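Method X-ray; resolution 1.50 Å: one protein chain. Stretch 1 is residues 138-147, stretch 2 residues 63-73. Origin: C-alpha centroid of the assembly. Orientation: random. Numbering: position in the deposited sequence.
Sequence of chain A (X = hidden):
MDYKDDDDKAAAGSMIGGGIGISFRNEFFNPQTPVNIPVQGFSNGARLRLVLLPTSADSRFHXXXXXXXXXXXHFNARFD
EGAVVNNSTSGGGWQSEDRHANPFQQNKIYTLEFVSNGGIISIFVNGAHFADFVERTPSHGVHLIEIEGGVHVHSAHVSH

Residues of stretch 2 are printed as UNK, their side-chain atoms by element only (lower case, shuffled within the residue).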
ATOM      1  N   PRO A 138      22.299  -0.246   4.607  1.00 14.53           N
ATOM      2  CA  PRO A 138      21.096   0.025   5.380  1.00 14.40           C
ATOM      3  C   PRO A 138      19.804  -0.382   4.672  1.00 13.69           C
ATOM      4  O   PRO A 138      19.527   0.020   3.500  1.00 16.19           O
ATOM      5  CB  PRO A 138      21.125   1.555   5.580  1.00 16.46           C
ATOM      6  CG  PRO A 138      22.597   1.849   5.615  1.00 18.55           C
ATOM      7  CD  PRO A 138      23.158   0.945   4.521  1.00 16.28           C
ATOM      8  N   SER A 139      18.980  -1.130   5.383  1.00 14.91           N
ATOM      9  CA  SER A 139      17.666  -1.524   4.852  1.00 13.14           C
ATOM     10  C   SER A 139      16.663  -0.375   4.818  1.00 13.29           C
ATOM     11  O   SER A 139      15.633  -0.478   4.131  1.00 13.61           O
ATOM     12  CB  SER A 139      17.090  -2.711   5.601  1.00 13.75           C
ATOM     13  OG  SER A 139      17.040  -2.447   7.002  1.00 14.62           O
ATOM     14  N   HIS A 140      16.945   0.741   5.493  1.00 14.69           N
ATOM     15  CA  HIS A 140      16.095   1.977   5.285  1.00 15.14           C
ATOM     16  C   HIS A 140      16.016   2.435   3.825  1.00 16.18           C
ATOM     17  O   HIS A 140      15.018   3.039   3.428  1.00 17.07           O
ATOM     18  CB  HIS A 140      16.410   3.176   6.201  1.00 16.52           C
ATOM     19  CG  HIS A 140      17.783   3.733   6.030  1.00 20.03           C
ATOM     20  ND1 HIS A 140      18.215   4.344   4.870  1.00 22.91           N
ATOM     21  CD2 HIS A 140      18.820   3.889   6.960  1.00 19.58           C
ATOM     22  CE1 HIS A 140      19.470   4.781   5.037  1.00 20.70           C
ATOM     23  NE2 HIS A 140      19.845   4.514   6.313  1.00 23.31           N
ATOM     24  N   GLY A 141      17.014   2.057   3.012  1.00 15.35           N
ATOM     25  CA  GLY A 141      17.034   2.528   1.617  1.00 17.75           C
ATOM     26  C   GLY A 141      16.293   1.598   0.672  1.00 15.62           C
ATOM     27  O   GLY A 141      16.176   1.915  -0.509  1.00 18.45           O
ATOM     28  N   VAL A 142      15.761   0.482   1.168  1.00 14.05           N
ATOM     29  CA  VAL A 142      15.056  -0.459   0.297  1.00 12.82           C
ATOM     30  C   VAL A 142      13.883   0.235  -0.354  1.00 14.18           C
ATOM     31  O   VAL A 142      13.100   0.955   0.312  1.00 14.62           O
ATOM     32  CB  VAL A 142      14.635  -1.711   1.080  1.00 11.49           C
ATOM     33  CG1 VAL A 142      13.621  -2.559   0.297  1.00 11.51           C
ATOM     34  CG2 VAL A 142      15.871  -2.542   1.382  1.00 14.05           C
ATOM     35  N   HIS A 143      13.748   0.031  -1.683  1.00 12.63           N
ATOM     36  CA  HIS A 143      12.625   0.661  -2.427  1.00 13.04           C
ATOM     37  C   HIS A 143      11.853  -0.330  -3.258  1.00 12.36           C
ATOM     38  O   HIS A 143      10.814   0.028  -3.799  1.00 13.39           O
ATOM     39  CB  HIS A 143      13.095   1.830  -3.295  1.00 14.58           C
ATOM     40  CG  HIS A 143      13.711   1.434  -4.619  1.00 15.49           C
ATOM     41  ND1 HIS A 143      13.558   2.016  -5.864  1.00 16.55           N
ATOM     42  CD2 HIS A 143      14.649   0.477  -4.761  1.00 19.09           C
ATOM     43  CE1 HIS A 143      14.334   1.327  -6.729  1.00 17.72           C
ATOM     44  NE2 HIS A 143      14.992   0.385  -6.069  1.00 22.26           N
ATOM     45  N   LEU A 144      12.322  -1.586  -3.331  1.00 11.02           N
ATOM     46  CA  LEU A 144      11.645  -2.574  -4.187  1.00 12.29           C
ATOM     47  C   LEU A 144      11.800  -3.968  -3.606  1.00 11.36           C
ATOM     48  O   LEU A 144      12.892  -4.333  -3.103  1.00 11.85           O
ATOM     49  CB  LEU A 144      12.312  -2.592  -5.595  1.00 14.87           C
ATOM     50  CG  LEU A 144      11.966  -1.544  -6.594  1.00 19.20           C
ATOM     51  CD1 LEU A 144      12.933  -1.698  -7.769  1.00 22.47           C
ATOM     52  CD2 LEU A 144      10.481  -1.823  -6.938  1.00 19.88           C
ATOM     53  N   ILE A 145      10.700  -4.729  -3.642  1.00 10.76           N
ATOM     54  CA  ILE A 145      10.707  -6.134  -3.310  1.00 10.30           C
ATOM     55  C   ILE A 145      10.538  -6.898  -4.636  1.00 11.73           C
ATOM     56  O   ILE A 145       9.543  -6.695  -5.353  1.00 13.00           O
ATOM     57  CB  ILE A 145       9.588  -6.441  -2.300  1.00 11.03           C
ATOM     58  CG1 ILE A 145       9.921  -5.732  -0.946  1.00 13.26           C
ATOM     59  CG2 ILE A 145       9.405  -7.964  -2.091  1.00 12.71           C
ATOM     60  CD1 ILE A 145       8.708  -5.646  -0.089  1.00 16.37           C
ATOM     61  N   GLU A 146      11.532  -7.743  -4.956  1.00 10.42           N
ATOM     62  CA  GLU A 146      11.489  -8.533  -6.209  1.00 11.87           C
ATOM     63  C   GLU A 146      11.389 -10.019  -5.900  1.00 12.33           C
ATOM     64  O   GLU A 146      12.139 -10.513  -5.056  1.00 15.50           O
ATOM     65  CB  GLU A 146      12.767  -8.213  -6.997  1.00 15.80           C
ATOM     66  CG  GLU A 146      12.985  -8.891  -8.325  1.00 21.48           C
ATOM     67  CD  GLU A 146      14.267  -8.338  -8.953  1.00 27.54           C
ATOM     68  OE1 GLU A 146      15.293  -8.233  -8.213  1.00 30.15           O
ATOM     69  OE2 GLU A 146      14.256  -7.982 -10.177  1.00 36.85           O
ATOM     70  N   ILE A 147      10.500 -10.730  -6.575  1.00 11.76           N
ATOM     71  CA  ILE A 147      10.352 -12.171  -6.358  1.00 11.67           C
ATOM     72  C   ILE A 147      10.451 -12.801  -7.752  1.00 12.78           C
ATOM     73  O   ILE A 147       9.699 -12.436  -8.677  1.00 14.74           O
ATOM     74  CB  ILE A 147       8.994 -12.511  -5.703  1.00 11.38           C
ATOM     75  CG1 ILE A 147       8.881 -11.737  -4.358  1.00 14.08           C
ATOM     76  CG2 ILE A 147       8.956 -14.065  -5.462  1.00 13.98           C
ATOM     77  CD1 ILE A 147       7.513 -11.850  -3.728  1.00 16.90           C
ATOM     78  N   UNK A  63      14.037 -13.994  -3.428  1.00  8.74           N
ATOM     79  CA  UNK A  63      13.426 -12.713  -3.063  1.00  9.33           C
ATOM     80  C   UNK A  63      14.578 -11.743  -2.912  1.00  8.80           C
ATOM     81  O   UNK A  63      15.528 -12.042  -2.197  1.00  8.52           O
ATOM     82  c   UNK A  63      11.533 -15.142  -1.686  1.00 18.79           C
ATOM     83  c   UNK A  63      11.389 -13.687  -1.825  1.00 13.50           C
ATOM     84  c   UNK A  63      12.675 -12.842  -1.728  1.00  9.41           C
ATOM     85  c   UNK A  63      12.271 -11.456  -1.269  1.00 11.18           C
ATOM     86  N   UNK A  64      14.503 -10.604  -3.590  1.00  9.32           N
ATOM     87  CA  UNK A  64      15.484  -9.480  -3.384  1.00  9.97           C
ATOM     88  C   UNK A  64      14.830  -8.310  -2.686  1.00  9.77           C
ATOM     89  O   UNK A  64      13.749  -7.874  -3.117  1.00 10.91           O
ATOM     90  o   UNK A  64      17.654 -10.739  -4.695  1.00 12.00           O
ATOM     91  c   UNK A  64      16.039  -8.974  -4.709  1.00 11.10           C
ATOM     92  c   UNK A  64      16.982  -9.955  -5.367  1.00 12.37           C
ATOM     93  n   UNK A  64      16.993  -9.952  -6.687  1.00 13.96           N
ATOM     94  N   UNK A  65      15.477  -7.806  -1.626  1.00  8.56           N
ATOM     95  CA  UNK A  65      15.076  -6.521  -1.013  1.00  9.47           C
ATOM     96  C   UNK A  65      16.116  -5.534  -1.520  1.00  9.73           C
ATOM     97  O   UNK A  65      17.307  -5.652  -1.149  1.00 10.69           O
ATOM     98  c   UNK A  65      14.456  -7.819   2.664  1.00 11.95           C
ATOM     99  c   UNK A  65      15.092  -6.638   0.518  1.00  9.80           C
ATOM    100  c   UNK A  65      14.313  -7.798   1.130  1.00 10.00           C
ATOM    101  c   UNK A  65      12.839  -7.791   0.711  1.00 11.77           C
ATOM    102  N   UNK A  66      15.717  -4.669  -2.436  1.00 10.76           N
ATOM    103  CA  UNK A  66      16.681  -3.864  -3.242  1.00 11.22           C
ATOM    104  C   UNK A  66      16.548  -2.397  -2.848  1.00 11.93           C
ATOM    105  O   UNK A  66      15.411  -1.897  -2.715  1.00 12.20           O
ATOM    106  c   UNK A  66      16.340  -3.879  -4.767  1.00 15.68           C
ATOM    107  c   UNK A  66      16.433  -5.253  -5.341  1.00 19.96           C
ATOM    108  n   UNK A  66      17.903  -6.722  -8.562  1.00 23.57           N
ATOM    109  n   UNK A  66      19.377  -5.019  -8.366  1.00 22.82           N
ATOM    110  c   UNK A  66      18.228  -5.525  -8.092  1.00 19.03           C
ATOM    111  c   UNK A  66      16.161  -5.166  -6.832  1.00 24.16           C
ATOM    112  n   UNK A  66      17.428  -4.792  -7.310  1.00 29.77           N
ATOM    113  N   UNK A  67      17.669  -1.695  -2.771  1.00 13.65           N
ATOM    114  CA  UNK A  67      17.670  -0.216  -2.780  1.00 13.28           C
ATOM    115  C   UNK A  67      17.888   0.226  -4.253  1.00 13.85           C
ATOM    116  O   UNK A  67      18.120  -0.642  -5.130  1.00 14.86           O
ATOM    117  o   UNK A  67      20.047   0.249  -2.631  1.00 14.80           O
ATOM    118  c   UNK A  67      18.941  -0.360  -0.621  1.00 14.19           C
ATOM    119  c   UNK A  67      18.799   0.366  -1.919  1.00 13.61           C
ATOM    120  N   UNK A  68      17.868   1.526  -4.537  1.00 14.62           N
ATOM    121  CA  UNK A  68      18.149   1.935  -5.926  1.00 16.24           C
ATOM    122  C   UNK A  68      19.564   1.523  -6.366  1.00 17.70           C
ATOM    123  O   UNK A  68      19.797   1.409  -7.567  1.00 21.28           O
ATOM    124  c   UNK A  68      16.950   3.659  -4.778  1.00 18.80           C
ATOM    125  c   UNK A  68      17.990   3.468  -5.881  1.00 18.37           C
ATOM    126  c   UNK A  68      17.349   2.651  -3.728  1.00 15.89           C
ATOM    127  N   UNK A  69      20.486   1.319  -5.425  1.00 16.03           N
ATOM    128  CA  UNK A  69      21.904   1.081  -5.777  1.00 16.62           C
ATOM    129  C   UNK A  69      22.360  -0.369  -5.591  1.00 15.07           C
ATOM    130  O   UNK A  69      23.415  -0.752  -6.175  1.00 17.29           O
ATOM    131  o   UNK A  69      22.629   4.227  -4.322  1.00 32.14           O
ATOM    132  o   UNK A  69      22.272   3.777  -6.426  1.00 28.81           O
ATOM    133  c   UNK A  69      22.554   3.424  -5.250  1.00 24.70           C
ATOM    134  c   UNK A  69      22.784   1.960  -4.937  1.00 19.18           C
ATOM    135  N   UNK A  70      21.647  -1.157  -4.747  1.00 13.52           N
ATOM    136  CA  UNK A  70      22.212  -2.453  -4.364  1.00 13.09           C
ATOM    137  C   UNK A  70      21.165  -3.387  -3.884  1.00 12.55           C
ATOM    138  O   UNK A  70      20.029  -2.936  -3.595  1.00 13.90           O
ATOM    139  o   UNK A  70      25.304  -1.073  -3.579  1.00 16.67           O
ATOM    140  c   UNK A  70      24.681  -2.089  -3.916  1.00 14.43           C
ATOM    141  c   UNK A  70      23.315  -2.264  -3.297  1.00 14.10           C
ATOM    142  o   UNK A  70      25.126  -2.946  -4.766  1.00 15.04           O
ATOM    143  N   UNK A  71      21.520  -4.663  -3.728  1.00 10.60           N
ATOM    144  CA  UNK A  71      20.605  -5.623  -3.116  1.00 10.46           C
ATOM    145  C   UNK A  71      20.965  -5.766  -1.621  1.00 10.31           C
ATOM    146  O   UNK A  71      22.091  -6.163  -1.272  1.00  9.54           O
ATOM    147  c   UNK A  71      20.568  -8.163  -6.029  1.00 13.42           C
ATOM    148  c   UNK A  71      20.667  -7.015  -3.765  1.00 10.39           C
ATOM    149  c   UNK A  71      20.263  -6.880  -5.251  1.00 11.90           C
ATOM    150  c   UNK A  71      19.742  -7.957  -2.986  1.00  9.72           C
ATOM    151  N   UNK A  72      20.073  -5.339  -0.730  1.00 10.36           N
ATOM    152  CA  UNK A  72      20.349  -5.483   0.719  1.00 10.20           C
ATOM    153  C   UNK A  72      20.280  -6.942   1.148  1.00  9.30           C
ATOM    154  O   UNK A  72      21.119  -7.406   1.919  1.00 10.43           O
ATOM    155  c   UNK A  72      19.368  -4.640   1.546  1.00 10.26           C
ATOM    156  c   UNK A  72      19.382  -5.040   3.043  1.00 12.30           C
ATOM    157  c   UNK A  72      19.709  -3.156   1.391  1.00 12.94           C
ATOM    158  N   UNK A  73      19.274  -7.692   0.649  1.00  8.92           N
ATOM    159  CA  UNK A  73      19.208  -9.126   0.885  1.00  8.26           C
ATOM    160  C   UNK A  73      18.692  -9.852  -0.318  1.00  8.24           C
ATOM    161  O   UNK A  73      17.635  -9.492  -0.879  1.00  8.88           O
ATOM    162  c   UNK A  73      19.194 -11.793   2.604  1.00 10.42           C
ATOM    163  c   UNK A  73      18.294  -9.425   2.082  1.00  8.77           C
ATOM    164  c   UNK A  73      17.967 -10.915   2.296  1.00  7.49           C
ATOM    165  c   UNK A  73      16.976 -11.063   3.425  1.00  9.35           C
TER

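Position 63 has four side-chain carbons, forked at the first, with one arm two carbons long. They lie on the same sheet face as Ile 147. This is Ile 63; its CG1 is 4.1 Å from Ile 147 CG1.

Position 64 has two side-chain carbons, the second carrying one oxygen and one nitrogen. The nitrogen lies 2.9 Å from Glu 146 OE1. That is a carboxamide, so the residue is Asn 64. Its ND2 donates a hydrogen bond to that oxygen.

Position 65 has four carbons, forked at the second, on the face of Ile 145. This is Leu 65. Its CD2 is 3.9 Å from Ile 145 CG1, and its CB is 4.3 Å from Val 142 CG2.

Position 66 has three carbons, a nitrogen, then a carbon carrying two more nitrogens. A terminal nitrogen lies 3.0 Å from Glu 146 OE1. This guanidinium identifies Arg 66. Its NH1 forms a salt bridge with Glu 146.

Position 67 has one carbon carrying an oxygen and a carbon. Its CB lies 3.4 Å from Gly 141 O. This is Thr 67. OG1 accepts hydrogen bonds from the backbone N of positions 69 and 70, which ties the turn together.

Position 68 has three carbons closing a ring onto the backbone N. The ring lies over one face of the His 143 ring. This is Pro 68. Its CG sits 3.8 Å from the His 143 ring centroid, in a CH-pi contact.

Position 69 has two carbons, the second carrying two oxygens, and touches nothing on stretch 1. It is Asp 69.

Position 70 has the same atoms and also no contact with stretch 1. It is Asp 70; both carboxylate oxygens are hydrogen-bonded elsewhere in the structure.

Position 71 has four carbons, forked at the first, with one two-carbon arm, and makes no contact with stretch 1. It is Ile 71.

Position 72 has one carbon carrying two carbons; its CA-to-CB bond points toward stretch 1. One terminal carbon lies 3.9 Å from Val 142 CG2. It is Val 72.

Position 73 has four carbons, forked at the second, beyond reach of stretch 1. It is Leu 73.

The contact is an antiparallel strand pairing. Asn 64 N to Glu 146 O (2.8 Å), Glu 146 N to Asn 64 O (2.9 Å) and Arg 66 N to Leu 144 O (2.9 Å) are hydrogen bonds. Arg 66 O accepts from His 143 N at 2.7 Å. One face carries the aliphatic pairs; on the other, Glu 146 OE1 joins Asn 64 and Arg 66. Beyond the strands, Pro 68 covers His 143 and Val 72 packs on Val 142.

Stretch 2 (63-73) INLRTPDDIVL
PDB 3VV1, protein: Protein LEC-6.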